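Local coordinates for protein lantibiotic dehydratase (Microbispora corallina, PDB 5EHK) that probably dehydrates serine and threonine residues of the NAI-107 precursor peptide, using glutamate delivered by glutamyl-tRNA, in lantibiotic biosynthesis, at residues E474-I479 / D767-L772; R558-H561 / V566-D569; A955-A960 / H1079-R1084. All coordinates share one frame; numbering follows the deposited sequence.

Contact 1: residues E474-I479 / D767-L772; sequences EREIVI and DEEGWL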
loop_
_atom_site.group_PDB
_atom_site.type_symbol
_atom_site.label_atom_id
_atom_site.label_comp_id
_atom_site.label_asym_id
_atom_site.label_seq_id
_atom_site.Cartn_x
_atom_site.Cartn_y
_atom_site.Cartn_z
ATOM N N GLU A 474 25.430 17.721 -23.967
ATOM C CA GLU A 474 26.039 18.337 -22.786
ATOM C C GLU A 474 26.005 17.448 -21.526
ATOM O O GLU A 474 25.004 16.799 -21.240
ATOM C CB GLU A 474 25.304 19.629 -22.466
ATOM C CG GLU A 474 25.386 20.703 -23.538
ATOM C CD GLU A 474 24.338 21.799 -23.333
ATOM O OE1 GLU A 474 23.300 21.515 -22.689
ATOM O OE2 GLU A 474 24.558 22.945 -23.788
ATOM N N ARG A 475 27.089 17.448 -20.757
ATOM C CA ARG A 475 27.175 16.630 -19.553
ATOM C C ARG A 475 26.655 17.364 -18.330
ATOM O O ARG A 475 26.573 16.777 -17.252
ATOM C CB ARG A 475 28.624 16.286 -19.265
ATOM C CG ARG A 475 29.258 15.434 -20.292
ATOM C CD ARG A 475 30.755 15.538 -20.168
ATOM N NE ARG A 475 31.425 14.429 -20.838
ATOM C CZ ARG A 475 32.740 14.275 -20.876
ATOM N NH1 ARG A 475 33.532 15.153 -20.285
ATOM N NH2 ARG A 475 33.258 13.235 -21.499
ATOM N N GLU A 476 26.322 18.642 -18.481
ATOM C CA GLU A 476 25.812 19.413 -17.363
ATOM C C GLU A 476 24.712 20.284 -17.915
ATOM O O GLU A 476 24.783 20.734 -19.050
ATOM C CB GLU A 476 26.917 20.260 -16.726
ATOM C CG GLU A 476 28.040 19.433 -16.056
ATOM C CD GLU A 476 29.011 20.264 -15.191
ATOM O OE1 GLU A 476 28.784 21.495 -15.020
ATOM O OE2 GLU A 476 30.016 19.679 -14.699
ATOM N N ILE A 477 23.680 20.502 -17.119
ATOM C CA ILE A 477 22.588 21.366 -17.494
ATOM C C ILE A 477 22.596 22.457 -16.431
ATOM O O ILE A 477 23.057 22.211 -15.319
ATOM C CB ILE A 477 21.244 20.564 -17.573
ATOM C CG1 ILE A 477 20.162 21.359 -18.305
ATOM C CG2 ILE A 477 20.731 20.138 -16.189
ATOM C CD1 ILE A 477 20.204 21.241 -19.834
ATOM N N VAL A 478 22.166 23.672 -16.773
ATOM C CA VAL A 478 22.241 24.791 -15.836
ATOM C C VAL A 478 20.859 25.279 -15.450
ATOM O O VAL A 478 20.064 25.635 -16.312
ATOM C CB VAL A 478 23.018 25.991 -16.422
ATOM C CG1 VAL A 478 22.869 27.224 -15.510
ATOM C CG2 VAL A 478 24.493 25.634 -16.637
ATOM N N ILE A 479 20.578 25.313 -14.154
ATOM C CA ILE A 479 19.262 25.720 -13.675
ATOM C C ILE A 479 19.315 27.088 -13.015
ATOM O O ILE A 479 20.285 27.448 -12.344
ATOM C CB ILE A 479 18.646 24.665 -12.712
ATOM C CG1 ILE A 479 19.435 24.572 -11.403
ATOM C CG2 ILE A 479 18.608 23.295 -13.379
ATOM C CD1 ILE A 479 18.817 23.624 -10.367
ATOM N N ASP A 767 36.910 18.177 -13.601
ATOM C CA ASP A 767 37.332 17.599 -14.871
ATOM C C ASP A 767 36.616 18.244 -16.057
ATOM O O ASP A 767 37.234 18.508 -17.083
ATOM C CB ASP A 767 37.090 16.086 -14.869
ATOM C CG ASP A 767 37.853 15.366 -15.962
ATOM O OD1 ASP A 767 38.936 15.842 -16.356
ATOM O OD2 ASP A 767 37.365 14.316 -16.431
ATOM N N GLU A 768 35.320 18.510 -15.901
ATOM C CA GLU A 768 34.501 19.048 -16.991
ATOM C C GLU A 768 34.941 20.433 -17.441
ATOM O O GLU A 768 34.725 20.818 -18.591
ATOM C CB GLU A 768 33.020 19.052 -16.598
ATOM C CG GLU A 768 32.074 19.640 -17.633
ATOM C CD GLU A 768 31.969 18.794 -18.895
ATOM O OE1 GLU A 768 32.594 17.716 -18.952
ATOM O OE2 GLU A 768 31.245 19.199 -19.835
ATOM N N GLU A 769 35.572 21.167 -16.529
ATOM C CA GLU A 769 36.070 22.502 -16.827
ATOM C C GLU A 769 37.563 22.486 -17.153
ATOM O O GLU A 769 38.184 23.536 -17.314
ATOM C CB GLU A 769 35.813 23.458 -15.656
ATOM C CG GLU A 769 34.355 23.622 -15.256
ATOM C CD GLU A 769 33.478 24.191 -16.373
ATOM O OE1 GLU A 769 33.982 24.986 -17.204
ATOM O OE2 GLU A 769 32.267 23.873 -16.392
ATOM N N GLY A 770 38.144 21.298 -17.234
ATOM C CA GLY A 770 39.551 21.191 -17.540
ATOM C C GLY A 770 40.479 21.294 -16.341
ATOM O O GLY A 770 41.664 20.985 -16.436
ATOM N N TRP A 771 39.952 21.740 -15.209
ATOM C CA TRP A 771 40.783 22.129 -14.067
ATOM C C TRP A 771 41.694 21.040 -13.477
ATOM O O TRP A 771 42.459 21.303 -12.553
ATOM C CB TRP A 771 39.907 22.747 -12.977
ATOM C CG TRP A 771 39.156 23.953 -13.456
ATOM C CD1 TRP A 771 39.375 24.650 -14.612
ATOM C CD2 TRP A 771 38.045 24.588 -12.816
ATOM N NE1 TRP A 771 38.479 25.683 -14.720
ATOM C CE2 TRP A 771 37.654 25.667 -13.626
ATOM C CE3 TRP A 771 37.342 24.345 -11.635
ATOM C CZ2 TRP A 771 36.603 26.502 -13.293
ATOM C CZ3 TRP A 771 36.307 25.182 -11.303
ATOM C CH2 TRP A 771 35.943 26.246 -12.125
ATOM N N LEU A 772 41.624 19.822 -13.997
ATOM C CA LEU A 772 42.455 18.751 -13.471
ATOM C C LEU A 772 43.904 18.844 -13.972
ATOM O O LEU A 772 44.374 17.996 -14.741
ATOM C CB LEU A 772 41.845 17.379 -13.759
ATOM C CG LEU A 772 40.660 16.946 -12.881
ATOM C CD1 LEU A 772 40.272 15.499 -13.187
ATOM C CD2 LEU A 772 40.930 17.134 -11.388
#
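R475 and E768 stand with their CA atoms 8.1 Å apart, where the residues leading into strand 476-479 face a type I beta turn running from D767 to G770. The turn is closed by a backbone hydrogen bond of 2.9 Å from G770 N to D767 O, and G770 takes a positive phi that suits glycine. Because the two backbones are well separated, side chains span the gap. R475 runs out extended from CG to NE, bringing NH1 to OE1 of E768 at 3.0 Å in a salt bridge. The bond is nearly straight (N-H...O 171°), and OE1 sits at the guanidinium edge, close to its plane, with the donor arriving nearly along the C-O axis. The pair is single-pronged, since E768 OE2 stays 4.7 Å from R475 NH1; the 52° tilt between carboxylate and guanidinium is consistent with this. E768 reaches its partner through a bend at chi2 (68°), which turns the carboxylate alongside the aliphatic part of R475, whose CD is 3.7 Å from E768 CD. Beside it, E476 extends past E768 in the opposite direction, and its OE2 touches E768 CG at 3.6 Å. E476 OE1 and E769 OE2, two like charges, are 4.4 Å apart; long, weak ion pairs with R681 and R521 respectively probably ease their closeness. R475 NH2 is held by N722 O, and E768 OE1 takes donors from both R475 NH1 and Q763 NE2, so each partner of the salt bridge has a second bond that fixes its position.

Contact 2: residues R558-H561 / V566-D569; sequences RPLH and VAAD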
loop_
_atom_site.group_PDB
_atom_site.type_symbol
_atom_site.label_atom_id
_atom_site.label_comp_id
_atom_site.label_asym_id
_atom_site.label_seq_id
_atom_site.Cartn_x
_atom_site.Cartn_y
_atom_site.Cartn_z
ATOM N N ARG A 558 22.992 26.845 20.295
ATOM C CA ARG A 558 22.313 26.413 19.069
ATOM C C ARG A 558 20.893 26.969 18.939
ATOM O O ARG A 558 20.234 27.263 19.926
ATOM C CB ARG A 558 22.349 24.882 18.914
ATOM C CG ARG A 558 21.411 24.004 19.796
ATOM C CD ARG A 558 21.905 22.536 19.715
ATOM N NE ARG A 558 21.123 21.601 20.510
ATOM C CZ ARG A 558 19.944 21.116 20.123
ATOM N NH1 ARG A 558 19.420 21.483 18.958
ATOM N NH2 ARG A 558 19.271 20.279 20.906
ATOM N N PRO A 559 20.449 27.204 17.708
ATOM C CA PRO A 559 19.072 27.682 17.557
ATOM C C PRO A 559 18.047 26.575 17.786
ATOM O O PRO A 559 18.327 25.418 17.485
ATOM C CB PRO A 559 19.025 28.184 16.111
ATOM C CG PRO A 559 20.185 27.517 15.419
ATOM C CD PRO A 559 21.221 27.250 16.453
ATOM N N LEU A 560 16.898 26.935 18.359
ATOM C CA LEU A 560 15.776 26.023 18.565
ATOM C C LEU A 560 14.541 26.545 17.830
ATOM O O LEU A 560 14.440 27.745 17.549
ATOM C CB LEU A 560 15.502 25.886 20.052
ATOM C CG LEU A 560 16.747 25.463 20.831
ATOM C CD1 LEU A 560 16.437 25.318 22.306
ATOM C CD2 LEU A 560 17.342 24.146 20.274
ATOM N N HIS A 561 13.579 25.671 17.541
ATOM C CA HIS A 561 12.436 26.071 16.707
ATOM C C HIS A 561 11.131 26.127 17.486
ATOM O O HIS A 561 10.103 26.547 16.961
ATOM C CB HIS A 561 12.301 25.126 15.520
ATOM C CG HIS A 561 12.130 23.699 15.922
ATOM N ND1 HIS A 561 13.077 23.014 16.659
ATOM C CD2 HIS A 561 11.112 22.834 15.718
ATOM C CE1 HIS A 561 12.650 21.784 16.885
ATOM N NE2 HIS A 561 11.463 21.648 16.317
ATOM N N VAL A 566 13.877 23.451 25.991
ATOM C CA VAL A 566 15.133 23.025 26.562
ATOM C C VAL A 566 15.876 22.241 25.509
ATOM O O VAL A 566 15.310 21.330 24.933
ATOM C CB VAL A 566 14.898 22.058 27.714
ATOM C CG1 VAL A 566 16.228 21.575 28.269
ATOM C CG2 VAL A 566 14.028 22.707 28.796
ATOM N N ALA A 567 17.145 22.558 25.274
ATOM C CA ALA A 567 17.945 21.814 24.317
ATOM C C ALA A 567 18.586 20.647 25.033
ATOM O O ALA A 567 18.921 20.751 26.202
ATOM C CB ALA A 567 19.020 22.711 23.719
ATOM N N ALA A 568 18.751 19.525 24.351
ATOM C CA ALA A 568 19.437 18.396 24.962
ATOM C C ALA A 568 20.084 17.548 23.886
ATOM O O ALA A 568 19.750 17.677 22.709
ATOM C CB ALA A 568 18.481 17.573 25.796
ATOM N N ASP A 569 21.015 16.693 24.297
ATOM C CA ASP A 569 21.683 15.763 23.400
ATOM C C ASP A 569 21.373 14.353 23.880
ATOM O O ASP A 569 21.369 14.085 25.091
ATOM C CB ASP A 569 23.198 16.002 23.415
ATOM C CG ASP A 569 23.561 17.456 23.077
ATOM O OD1 ASP A 569 23.156 17.906 21.980
ATOM O OD2 ASP A 569 24.188 18.170 23.916
#
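The guanidinium of R558, which meets A567 and A568 across the contact, has L560 CD2 over one face, 3.6 Å above the plane and offset toward the rim. A567 CB and A568 O approach the same group obliquely, the methyl lying 3.7 Å from R558 NH2. R558 NH2 also donates to A568 O at 3.2 Å, but the N-H...O angle of 126° marks the bond as weak. Stronger partners lie beyond the two segments: V632 O accepts from NH2, and S589 OG pairs with NE. D569 adds charge without a bond, since its OD1 is 4.5 Å from R558 NE and well out of the guanidinium plane. Its carboxylate is instead held through OD2 by S587 OG and S589 N, so S589 contacts both the arginine and the aspartate. R558 has CG set between the backbone N and the carbonyl carbon (chi1 75°), and from there the chain runs straight to NE, carrying the cation across to the strand. Next to it L560 supplies the apolar half of the contact: CD1 packs on A567 CB at 3.9 Å, and CD2 lies 4.1 Å from the same methyl. A567 CB thus rests against both L560 and R558, which pack on each other, and points toward the loop, whereas the CB atoms of V566 and A568 point away, the alternation expected of a beta strand. Backbone bonds from this strand to V632 and R591 place it between strands 629-634 and 591-595, parallel to both. The arrangement is that of a helix-loop-strand connection, in which the loop following helix 545-556 folds back over the interior strand it leads into.

Contact 3: residues A955-A960 / H1079-R1084; sequences AISAAA and HMTCNR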
loop_
_atom_site.group_PDB
_atom_site.type_symbol
_atom_site.label_atom_id
_atom_site.label_comp_id
_atom_site.label_asym_id
_atom_site.label_seq_id
_atom_site.Cartn_x
_atom_site.Cartn_y
_atom_site.Cartn_z
ATOM N N ALA A 955 -30.106 16.834 8.948
ATOM C CA ALA A 955 -29.983 18.281 9.115
ATOM C C ALA A 955 -30.969 18.753 10.187
ATOM O O ALA A 955 -30.604 19.473 11.116
ATOM C CB ALA A 955 -30.279 18.982 7.805
ATOM N N ILE A 956 -32.210 18.298 10.070
ATOM C CA ILE A 956 -33.217 18.578 11.065
ATOM C C ILE A 956 -32.737 18.124 12.430
ATOM O O ILE A 956 -32.850 18.859 13.400
ATOM C CB ILE A 956 -34.537 17.888 10.714
ATOM C CG1 ILE A 956 -35.084 18.435 9.400
ATOM C CG2 ILE A 956 -35.558 18.050 11.823
ATOM C CD1 ILE A 956 -36.286 17.661 8.898
ATOM N N SER A 957 -32.152 16.934 12.495
ATOM C CA SER A 957 -31.684 16.392 13.768
ATOM C C SER A 957 -30.504 17.196 14.333
ATOM O O SER A 957 -30.463 17.466 15.530
ATOM C CB SER A 957 -31.337 14.908 13.641
ATOM O OG SER A 957 -31.263 14.281 14.906
ATOM N N ALA A 958 -29.574 17.622 13.488
ATOM C CA ALA A 958 -28.479 18.462 13.975
ATOM C C ALA A 958 -28.988 19.757 14.588
ATOM O O ALA A 958 -28.627 20.107 15.722
ATOM C CB ALA A 958 -27.520 18.766 12.895
ATOM N N ALA A 959 -29.837 20.460 13.842
ATOM C CA ALA A 959 -30.306 21.774 14.265
ATOM C C ALA A 959 -31.138 21.676 15.527
ATOM O O ALA A 959 -31.062 22.542 16.412
ATOM C CB ALA A 959 -31.101 22.419 13.167
ATOM N N ALA A 960 -31.905 20.595 15.617
ATOM C CA ALA A 960 -32.734 20.350 16.788
ATOM C C ALA A 960 -31.885 20.089 18.039
ATOM O O ALA A 960 -32.266 20.505 19.144
ATOM C CB ALA A 960 -33.673 19.194 16.535
ATOM N N HIS A 1079 -21.537 15.376 15.884
ATOM C CA HIS A 1079 -20.889 14.280 15.145
ATOM C C HIS A 1079 -21.582 12.907 15.377
ATOM O O HIS A 1079 -21.908 12.202 14.424
ATOM C CB HIS A 1079 -19.384 14.196 15.473
ATOM C CG HIS A 1079 -18.713 12.968 14.932
ATOM N ND1 HIS A 1079 -18.774 12.609 13.600
ATOM C CD2 HIS A 1079 -17.991 12.003 15.546
ATOM C CE1 HIS A 1079 -18.112 11.482 13.418
ATOM N NE2 HIS A 1079 -17.628 11.090 14.583
ATOM N N MET A 1080 -21.837 12.543 16.629
ATOM C CA MET A 1080 -22.496 11.264 16.909
ATOM C C MET A 1080 -23.923 11.155 16.368
ATOM O O MET A 1080 -24.374 10.053 16.043
ATOM C CB MET A 1080 -22.438 10.915 18.408
ATOM C CG MET A 1080 -21.041 10.553 18.940
ATOM S SD MET A 1080 -20.281 9.029 18.290
ATOM C CE MET A 1080 -19.624 9.513 16.716
ATOM N N THR A 1081 -24.631 12.278 16.264
ATOM C CA THR A 1081 -25.966 12.239 15.693
ATOM C C THR A 1081 -25.829 11.903 14.219
ATOM O O THR A 1081 -26.607 11.120 13.682
ATOM C CB THR A 1081 -26.778 13.533 15.946
ATOM O OG1 THR A 1081 -27.488 13.392 17.181
ATOM C CG2 THR A 1081 -27.820 13.738 14.887
ATOM N N CYS A 1082 -24.790 12.425 13.589
ATOM C CA CYS A 1082 -24.536 12.100 12.200
ATOM C C CYS A 1082 -24.057 10.654 12.038
ATOM O O CYS A 1082 -24.477 9.954 11.108
ATOM C CB CYS A 1082 -23.520 13.071 11.597
ATOM S SG CYS A 1082 -24.122 14.748 11.452
ATOM N N ASN A 1083 -23.197 10.210 12.948
ATOM C CA ASN A 1083 -22.740 8.839 12.918
ATOM C C ASN A 1083 -23.942 7.914 12.988
ATOM O O ASN A 1083 -24.105 7.072 12.136
ATOM C CB ASN A 1083 -21.749 8.523 14.048
ATOM C CG ASN A 1083 -21.234 7.077 13.983
ATOM O OD1 ASN A 1083 -21.718 6.198 14.700
ATOM N ND2 ASN A 1083 -20.262 6.830 13.120
ATOM N N ARG A 1084 -24.846 8.121 13.933
ATOM C CA ARG A 1084 -25.924 7.166 14.054
ATOM C C ARG A 1084 -26.837 7.151 12.844
ATOM O O ARG A 1084 -27.401 6.123 12.505
ATOM C CB ARG A 1084 -26.735 7.418 15.316
ATOM C CG ARG A 1084 -26.148 6.785 16.536
ATOM C CD ARG A 1084 -27.009 7.078 17.725
ATOM N NE ARG A 1084 -26.502 8.215 18.477
ATOM C CZ ARG A 1084 -25.512 8.129 19.356
ATOM N NH1 ARG A 1084 -24.909 6.961 19.578
ATOM N NH2 ARG A 1084 -25.126 9.209 20.009
#
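Two helices of the C-terminal part of the dehydratase, 950-965 and 1068-1085, meet here through S957 and T1081. The approach is made by small groups: T1081 CG2 lies 3.5 Å from S957 OG and 3.9 Å from S957 CB. Because the nearer atom is a methyl carbon, the encounter is van der Waals packing and not a hydrogen bond. T1081 has this methyl anti to its backbone N, which directs it at the other helix, while OG1 (chi1 -90°) is left to bond D930 OD1 on helix 920-942. R1084, three residues on, completes the hold on that carboxylate with a salt bridge from NE to D930 OD2. A958 marks the closest backbone approach, its CA 6.9 Å from that of T1081, and T1081 CG2 comes to 4.5 Å of A958 N. Only 94 Å² is buried in total, yet S957, A958 and T1081 are all buried, which fits a junction shared with other helices. The contact is thus one of helix packing within a cluster of helices, in which L1097 of helix 1090-1109 covers both A958 and C1082 and helix 920-942 is bonded to T1081 through D930.

How the contacts relate
The three contacts sample separate regions of the chain, and none touches another. Contact 2 falls within the sequence spanned by contact 1, yet in space their centres are 40 Å apart and their nearest atoms about 26 Å. Contact 3 follows both along the chain and belongs to the C-terminal family region, with its centre 66 Å from that of contact 1 and 47 Å from that of contact 2. In related enzymes the N-terminal region handles glutamylation and the C-terminal region elimination, so contact 2, and the first segment of contact 1, probably belong to the part for glutamylation, contact 3 to that for elimination. No active-site residue is identified in these segments, so their relation to the sites is not settled here.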